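Local atomic coordinates of putative thioesterase (Syntrophus aciditrophicus SB, PDB entry 3HDU), a protein that probably hydrolyses thioesters, acting as a hotdog-fold thioesterase. Residues I70-F82 with E145-V157. Numbering follows the deposited sequence.
Sequences IDMTAGLAAFMGF and ELIAVGSVSYILV
Y154 lays its ring against helix 70-82 at G75, whose CA sits 3.6 Å from the ring centroid in a CH-pi contact, offset toward the rim on the CZ and CE1 side. With no side chain at G75, the ring can lie close to the helix backbone. Its hydroxyl then donates to the backbone O of D71, OH to O 2.7 Å, coming in from above the carbonyl plane while G75 N uses the same oxygen from the opposite face. The planes of the D71 carboxylate and the Y154 ring are only 16° apart, with OD1 of D71 lying near the hydroxyl but hydrogen-bonded to T103 OG1. Among the apolar side chains, packing is tightest next to this, where two small side chains let the strand come close: A74 CB meets V152 CB at 3.4 Å and A78 CB meets Y154 CB at 3.6 Å. Both ends are looser. I70 holds CG2 anti to its backbone N, turning that methyl onto V152 CG2 at 3.8 Å, while CD1 only grazes A148 CB at 4.2 Å. At the other end, the partly exposed L156 sets CG over the centre of one face of the F82 ring, 4.0 Å from the centroid and 8° off its normal. This is the hotdog arrangement: helix 58-85 lies along the concave side of the antiparallel sheet, its 70-82 part crossing strand 146-156 at -50°. Strands 132-141 and 101-110 flank that strand, meeting F82 at A133 and L101, while helix 7-22 packs on the helix through M72, L76 and M80, and M60 of a second subunit touches Y154.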
ATOM      1  N   ILE A  70      -2.010 -18.171  -6.681  1.00 72.21           N
ATOM      2  CA  ILE A  70      -2.850 -17.101  -6.108  1.00 72.09           C
ATOM      3  C   ILE A  70      -3.585 -16.331  -7.222  1.00 72.91           C
ATOM      4  O   ILE A  70      -4.786 -16.074  -7.105  1.00 73.43           O
ATOM      5  CB  ILE A  70      -2.014 -16.143  -5.185  1.00 71.68           C
ATOM      6  CG1 ILE A  70      -1.651 -16.871  -3.883  1.00 71.51           C
ATOM      7  CG2 ILE A  70      -2.776 -14.856  -4.859  1.00 70.95           C
ATOM      8  CD1 ILE A  70      -0.715 -16.108  -2.958  1.00 71.41           C
ATOM      9  N   ASP A  71      -2.859 -16.000  -8.294  1.00 73.42           N
ATOM     10  CA  ASP A  71      -3.415 -15.300  -9.455  1.00 73.75           C
ATOM     11  C   ASP A  71      -4.500 -16.122 -10.164  1.00 74.23           C
ATOM     12  O   ASP A  71      -5.508 -15.560 -10.604  1.00 74.61           O
ATOM     13  CB  ASP A  71      -2.300 -14.935 -10.455  1.00 73.77           C
ATOM     14  CG  ASP A  71      -2.778 -14.000 -11.568  1.00 74.05           C
ATOM     15  OD1 ASP A  71      -3.577 -13.084 -11.294  1.00 74.12           O
ATOM     16  OD2 ASP A  71      -2.333 -14.168 -12.721  1.00 74.52           O
HETATM   17  N   MSE A  72      -4.274 -17.434 -10.287  1.00 74.52           N
HETATM   18  CA  MSE A  72      -5.243 -18.355 -10.900  1.00 74.89           C
HETATM   19  C   MSE A  72      -6.494 -18.518 -10.040  1.00 74.03           C
HETATM   20  O   MSE A  72      -7.606 -18.512 -10.574  1.00 73.93           O
HETATM   21  CB  MSE A  72      -4.614 -19.731 -11.165  1.00 76.30           C
HETATM   22  CG  MSE A  72      -3.565 -19.743 -12.273  1.00 77.45           C
HETATM   23 SE   MSE A  72      -4.291 -19.354 -14.031  0.75 79.47          SE
HETATM   24  CE  MSE A  72      -5.539 -20.817 -14.188  1.00 79.05           C
ATOM     25  N   THR A  73      -6.301 -18.686  -8.726  1.00 72.74           N
ATOM     26  CA  THR A  73      -7.404 -18.800  -7.762  1.00 71.92           C
ATOM     27  C   THR A  73      -8.247 -17.524  -7.787  1.00 71.86           C
ATOM     28  O   THR A  73      -9.481 -17.596  -7.832  1.00 71.51           O
ATOM     29  CB  THR A  73      -6.898 -19.081  -6.316  1.00 71.50           C
ATOM     30  OG1 THR A  73      -6.107 -20.272  -6.304  1.00 70.87           O
ATOM     31  CG2 THR A  73      -8.056 -19.248  -5.335  1.00 71.14           C
ATOM     32  N   ALA A  74      -7.568 -16.373  -7.775  1.00 71.61           N
ATOM     33  CA  ALA A  74      -8.225 -15.055  -7.850  1.00 71.85           C
ATOM     34  C   ALA A  74      -9.010 -14.877  -9.161  1.00 71.61           C
ATOM     35  O   ALA A  74     -10.116 -14.333  -9.155  1.00 71.84           O
ATOM     36  CB  ALA A  74      -7.201 -13.934  -7.687  1.00 71.02           C
ATOM     37  N   GLY A  75      -8.432 -15.344 -10.266  1.00 71.47           N
ATOM     38  CA  GLY A  75      -9.077 -15.290 -11.583  1.00 71.31           C
ATOM     39  C   GLY A  75     -10.383 -16.066 -11.656  1.00 70.89           C
ATOM     40  O   GLY A  75     -11.349 -15.592 -12.258  1.00 71.38           O
ATOM     41  N   LEU A  76     -10.402 -17.251 -11.043  1.00 70.57           N
ATOM     42  CA  LEU A  76     -11.606 -18.082 -10.946  1.00 70.14           C
ATOM     43  C   LEU A  76     -12.649 -17.426 -10.032  1.00 70.47           C
ATOM     44  O   LEU A  76     -13.834 -17.451 -10.352  1.00 71.01           O
ATOM     45  CB  LEU A  76     -11.259 -19.487 -10.438  1.00 70.07           C
ATOM     46  CG  LEU A  76     -12.376 -20.531 -10.296  1.00 69.82           C
ATOM     47  CD1 LEU A  76     -13.154 -20.687 -11.584  1.00 69.61           C
ATOM     48  CD2 LEU A  76     -11.792 -21.862  -9.858  1.00 69.74           C
ATOM     49  N   ALA A  77     -12.212 -16.865  -8.898  1.00 70.29           N
ATOM     50  CA  ALA A  77     -13.110 -16.149  -7.971  1.00 70.02           C
ATOM     51  C   ALA A  77     -13.719 -14.906  -8.635  1.00 70.12           C
ATOM     52  O   ALA A  77     -14.898 -14.604  -8.415  1.00 69.89           O
ATOM     53  CB  ALA A  77     -12.388 -15.765  -6.685  1.00 69.96           C
ATOM     54  N   ALA A  78     -12.907 -14.199  -9.435  1.00 70.16           N
ATOM     55  CA  ALA A  78     -13.349 -13.036 -10.227  1.00 70.04           C
ATOM     56  C   ALA A  78     -14.468 -13.442 -11.195  1.00 69.97           C
ATOM     57  O   ALA A  78     -15.506 -12.783 -11.240  1.00 70.35           O
ATOM     58  CB  ALA A  78     -12.176 -12.418 -10.999  1.00 69.86           C
ATOM     59  N   PHE A  79     -14.246 -14.535 -11.933  1.00 69.70           N
ATOM     60  CA  PHE A  79     -15.238 -15.116 -12.862  1.00 69.63           C
ATOM     61  C   PHE A  79     -16.588 -15.416 -12.193  1.00 69.82           C
ATOM     62  O   PHE A  79     -17.640 -15.085 -12.750  1.00 69.77           O
ATOM     63  CB  PHE A  79     -14.679 -16.402 -13.515  1.00 69.59           C
ATOM     64  CG  PHE A  79     -15.703 -17.209 -14.270  1.00 69.48           C
ATOM     65  CD1 PHE A  79     -16.063 -16.858 -15.569  1.00 69.33           C
ATOM     66  CD2 PHE A  79     -16.312 -18.328 -13.676  1.00 69.25           C
ATOM     67  CE1 PHE A  79     -17.021 -17.606 -16.272  1.00 69.40           C
ATOM     68  CE2 PHE A  79     -17.274 -19.081 -14.368  1.00 69.27           C
ATOM     69  CZ  PHE A  79     -17.627 -18.720 -15.672  1.00 69.37           C
HETATM   70  N   MSE A  80     -16.540 -16.054 -11.020  1.00 69.99           N
HETATM   71  CA  MSE A  80     -17.755 -16.412 -10.257  1.00 69.82           C
HETATM   72  C   MSE A  80     -18.538 -15.197  -9.758  1.00 70.47           C
HETATM   73  O   MSE A  80     -19.763 -15.271  -9.623  1.00 71.07           O
HETATM   74  CB  MSE A  80     -17.431 -17.346  -9.081  1.00 68.69           C
HETATM   75  CG  MSE A  80     -16.884 -18.696  -9.501  1.00 67.97           C
HETATM   76 SE   MSE A  80     -18.137 -19.753 -10.520  0.75 66.23          SE
HETATM   77  CE  MSE A  80     -16.879 -20.981 -11.264  1.00 68.13           C
ATOM     78  N   GLY A  81     -17.831 -14.100  -9.487  1.00 71.12           N
ATOM     79  CA  GLY A  81     -18.446 -12.843  -9.090  1.00 71.45           C
ATOM     80  C   GLY A  81     -19.146 -12.191 -10.271  1.00 71.69           C
ATOM     81  O   GLY A  81     -20.319 -11.838 -10.166  1.00 71.98           O
ATOM     82  N   PHE A  82     -18.432 -12.053 -11.393  1.00 71.93           N
ATOM     83  CA  PHE A  82     -18.985 -11.423 -12.607  1.00 72.20           C
ATOM     84  C   PHE A  82     -20.157 -12.179 -13.245  1.00 72.44           C
ATOM     85  O   PHE A  82     -21.116 -11.545 -13.688  1.00 72.79           O
ATOM     86  CB  PHE A  82     -17.905 -11.182 -13.678  1.00 72.11           C
ATOM     87  CG  PHE A  82     -16.919 -10.094 -13.337  1.00 71.97           C
ATOM     88  CD1 PHE A  82     -17.346  -8.777 -13.171  1.00 71.96           C
ATOM     89  CD2 PHE A  82     -15.544 -10.366 -13.263  1.00 72.04           C
ATOM     90  CE1 PHE A  82     -16.430  -7.746 -12.877  1.00 72.15           C
ATOM     91  CE2 PHE A  82     -14.616  -9.347 -12.977  1.00 72.01           C
ATOM     92  CZ  PHE A  82     -15.061  -8.031 -12.787  1.00 72.01           C
ATOM     93  N   GLU A 145      -1.040 -25.159   7.066  1.00 73.13           N
ATOM     94  CA  GLU A 145      -0.274 -24.017   7.600  1.00 71.79           C
ATOM     95  C   GLU A 145      -0.312 -22.882   6.590  1.00 70.71           C
ATOM     96  O   GLU A 145      -0.030 -23.119   5.427  1.00 69.87           O
ATOM     97  CB  GLU A 145       1.181 -24.401   7.834  1.00 71.58           C
ATOM     98  CG  GLU A 145       1.391 -25.458   8.900  1.00 71.62           C
ATOM     99  CD  GLU A 145       2.861 -25.769   9.117  1.00 71.33           C
ATOM    100  OE1 GLU A 145       3.561 -26.080   8.131  1.00 71.28           O
ATOM    101  OE2 GLU A 145       3.314 -25.719  10.277  1.00 71.45           O
ATOM    102  N   LEU A 146      -0.625 -21.664   7.040  1.00 69.92           N
ATOM    103  CA  LEU A 146      -0.688 -20.482   6.167  1.00 69.58           C
ATOM    104  C   LEU A 146       0.718 -20.081   5.718  1.00 69.45           C
ATOM    105  O   LEU A 146       1.519 -19.664   6.543  1.00 69.57           O
ATOM    106  CB  LEU A 146      -1.366 -19.298   6.881  1.00 69.31           C
ATOM    107  CG  LEU A 146      -1.619 -18.025   6.055  1.00 69.06           C
ATOM    108  CD1 LEU A 146      -2.687 -18.282   4.998  1.00 68.53           C
ATOM    109  CD2 LEU A 146      -2.027 -16.882   6.956  1.00 69.19           C
ATOM    110  N   ILE A 147       1.011 -20.225   4.423  1.00 69.88           N
ATOM    111  CA  ILE A 147       2.339 -19.868   3.859  1.00 70.32           C
ATOM    112  C   ILE A 147       2.353 -18.541   3.084  1.00 69.78           C
ATOM    113  O   ILE A 147       3.404 -17.905   2.997  1.00 69.85           O
ATOM    114  CB  ILE A 147       2.991 -21.041   3.055  1.00 70.56           C
ATOM    115  CG1 ILE A 147       2.247 -21.349   1.763  1.00 70.74           C
ATOM    116  CG2 ILE A 147       3.101 -22.299   3.947  1.00 70.48           C
ATOM    117  CD1 ILE A 147       2.758 -22.602   1.067  1.00 71.05           C
ATOM    118  N   ALA A 148       1.205 -18.131   2.533  1.00 69.17           N
ATOM    119  CA  ALA A 148       1.091 -16.845   1.826  1.00 69.41           C
ATOM    120  C   ALA A 148      -0.347 -16.320   1.773  1.00 69.30           C
ATOM    121  O   ALA A 148      -1.297 -17.100   1.841  1.00 69.99           O
ATOM    122  CB  ALA A 148       1.668 -16.952   0.416  1.00 68.86           C
ATOM    123  N   VAL A 149      -0.486 -14.994   1.705  1.00 68.90           N
ATOM    124  CA  VAL A 149      -1.791 -14.319   1.573  1.00 68.88           C
ATOM    125  C   VAL A 149      -1.682 -13.377   0.383  1.00 69.32           C
ATOM    126  O   VAL A 149      -0.599 -12.826   0.125  1.00 69.43           O
ATOM    127  CB  VAL A 149      -2.232 -13.548   2.855  1.00 68.81           C
ATOM    128  CG1 VAL A 149      -2.272 -14.487   4.051  1.00 68.53           C
ATOM    129  CG2 VAL A 149      -1.322 -12.355   3.151  1.00 68.98           C
ATOM    130  N   GLY A 150      -2.784 -13.206  -0.345  1.00 69.69           N
ATOM    131  CA  GLY A 150      -2.796 -12.353  -1.531  1.00 70.13           C
ATOM    132  C   GLY A 150      -4.009 -11.458  -1.670  1.00 70.24           C
ATOM    133  O   GLY A 150      -5.088 -11.799  -1.182  1.00 70.89           O
ATOM    134  N   SER A 151      -3.795 -10.293  -2.285  1.00 69.92           N
ATOM    135  CA  SER A 151      -4.848  -9.347  -2.667  1.00 70.21           C
ATOM    136  C   SER A 151      -4.675  -9.210  -4.175  1.00 70.34           C
ATOM    137  O   SER A 151      -3.594  -8.808  -4.636  1.00 70.70           O
ATOM    138  CB  SER A 151      -4.689  -7.989  -1.998  1.00 70.41           C
ATOM    139  OG  SER A 151      -4.790  -8.107  -0.592  1.00 71.26           O
ATOM    140  N   VAL A 152      -5.706  -9.579  -4.931  1.00 70.01           N
ATOM    141  CA  VAL A 152      -5.658  -9.552  -6.389  1.00 70.34           C
ATOM    142  C   VAL A 152      -6.870  -8.809  -6.955  1.00 70.76           C
ATOM    143  O   VAL A 152      -7.995  -9.042  -6.510  1.00 71.55           O
ATOM    144  CB  VAL A 152      -5.634 -10.989  -6.968  1.00 69.96           C
ATOM    145  CG1 VAL A 152      -5.397 -10.964  -8.484  1.00 69.34           C
ATOM    146  CG2 VAL A 152      -4.563 -11.840  -6.281  1.00 69.51           C
ATOM    147  N   SER A 153      -6.627  -7.923  -7.922  1.00 71.11           N
ATOM    148  CA  SER A 153      -7.679  -7.188  -8.629  1.00 71.47           C
ATOM    149  C   SER A 153      -7.736  -7.672 -10.074  1.00 71.69           C
ATOM    150  O   SER A 153      -6.708  -7.666 -10.759  1.00 71.76           O
ATOM    151  CB  SER A 153      -7.433  -5.678  -8.606  1.00 71.80           C
ATOM    152  OG  SER A 153      -7.929  -5.105  -7.407  1.00 72.53           O
ATOM    153  N   TYR A 154      -8.926  -8.110 -10.503  1.00 71.48           N
ATOM    154  CA  TYR A 154      -9.213  -8.518 -11.885  1.00 71.28           C
ATOM    155  C   TYR A 154     -10.169  -7.525 -12.541  1.00 71.59           C
ATOM    156  O   TYR A 154     -11.059  -6.986 -11.876  1.00 71.06           O
ATOM    157  CB  TYR A 154      -9.811  -9.932 -11.945  1.00 71.21           C
ATOM    158  CG  TYR A 154      -8.773 -10.999 -12.146  1.00 71.02           C
ATOM    159  CD1 TYR A 154      -8.099 -11.559 -11.061  1.00 70.83           C
ATOM    160  CD2 TYR A 154      -8.436 -11.430 -13.436  1.00 70.80           C
ATOM    161  CE1 TYR A 154      -7.119 -12.540 -11.251  1.00 71.10           C
ATOM    162  CE2 TYR A 154      -7.454 -12.407 -13.639  1.00 71.02           C
ATOM    163  CZ  TYR A 154      -6.802 -12.960 -12.543  1.00 71.12           C
ATOM    164  OH  TYR A 154      -5.839 -13.920 -12.728  1.00 71.27           O
ATOM    165  N   ILE A 155      -9.959  -7.277 -13.837  1.00 71.99           N
ATOM    166  CA  ILE A 155     -10.833  -6.410 -14.637  1.00 72.17           C
ATOM    167  C   ILE A 155     -11.240  -7.094 -15.939  1.00 72.70           C
ATOM    168  O   ILE A 155     -10.541  -7.988 -16.418  1.00 72.40           O
ATOM    169  CB  ILE A 155     -10.189  -5.031 -14.948  1.00 72.19           C
ATOM    170  CG1 ILE A 155      -8.897  -5.159 -15.776  1.00 72.29           C
ATOM    171  CG2 ILE A 155      -9.901  -4.279 -13.648  1.00 72.30           C
ATOM    172  CD1 ILE A 155      -8.307  -3.821 -16.174  1.00 72.32           C
ATOM    173  N   LEU A 156     -12.377  -6.667 -16.494  1.00 73.77           N
ATOM    174  CA  LEU A 156     -12.855  -7.149 -17.790  1.00 74.45           C
ATOM    175  C   LEU A 156     -12.241  -6.204 -18.818  1.00 74.81           C
ATOM    176  O   LEU A 156     -12.557  -5.013 -18.818  1.00 74.58           O
ATOM    177  CB  LEU A 156     -14.383  -7.133 -17.862  1.00 74.67           C
ATOM    178  CG  LEU A 156     -15.106  -8.048 -16.866  1.00 74.94           C
ATOM    179  CD1 LEU A 156     -16.610  -7.812 -16.935  1.00 75.14           C
ATOM    180  CD2 LEU A 156     -14.773  -9.525 -17.106  1.00 74.72           C
ATOM    181  N   VAL A 157     -11.335  -6.729 -19.650  1.00 75.65           N
ATOM    182  CA  VAL A 157     -10.647  -5.942 -20.686  1.00 76.32           C
ATOM    183  C   VAL A 157     -11.525  -5.833 -21.936  1.00 76.47           C
ATOM    184  O   VAL A 157     -12.322  -6.719 -22.243  1.00 76.72           O
ATOM    185  CB  VAL A 157      -9.247  -6.540 -21.050  1.00 76.58           C
ATOM    186  CG1 VAL A 157      -9.375  -7.854 -21.824  1.00 76.84           C
ATOM    187  CG2 VAL A 157      -8.433  -5.544 -21.868  1.00 77.11           C
ATOM    188  OXT VAL A 157     -11.460  -4.853 -22.674  1.00 76.88           O
TER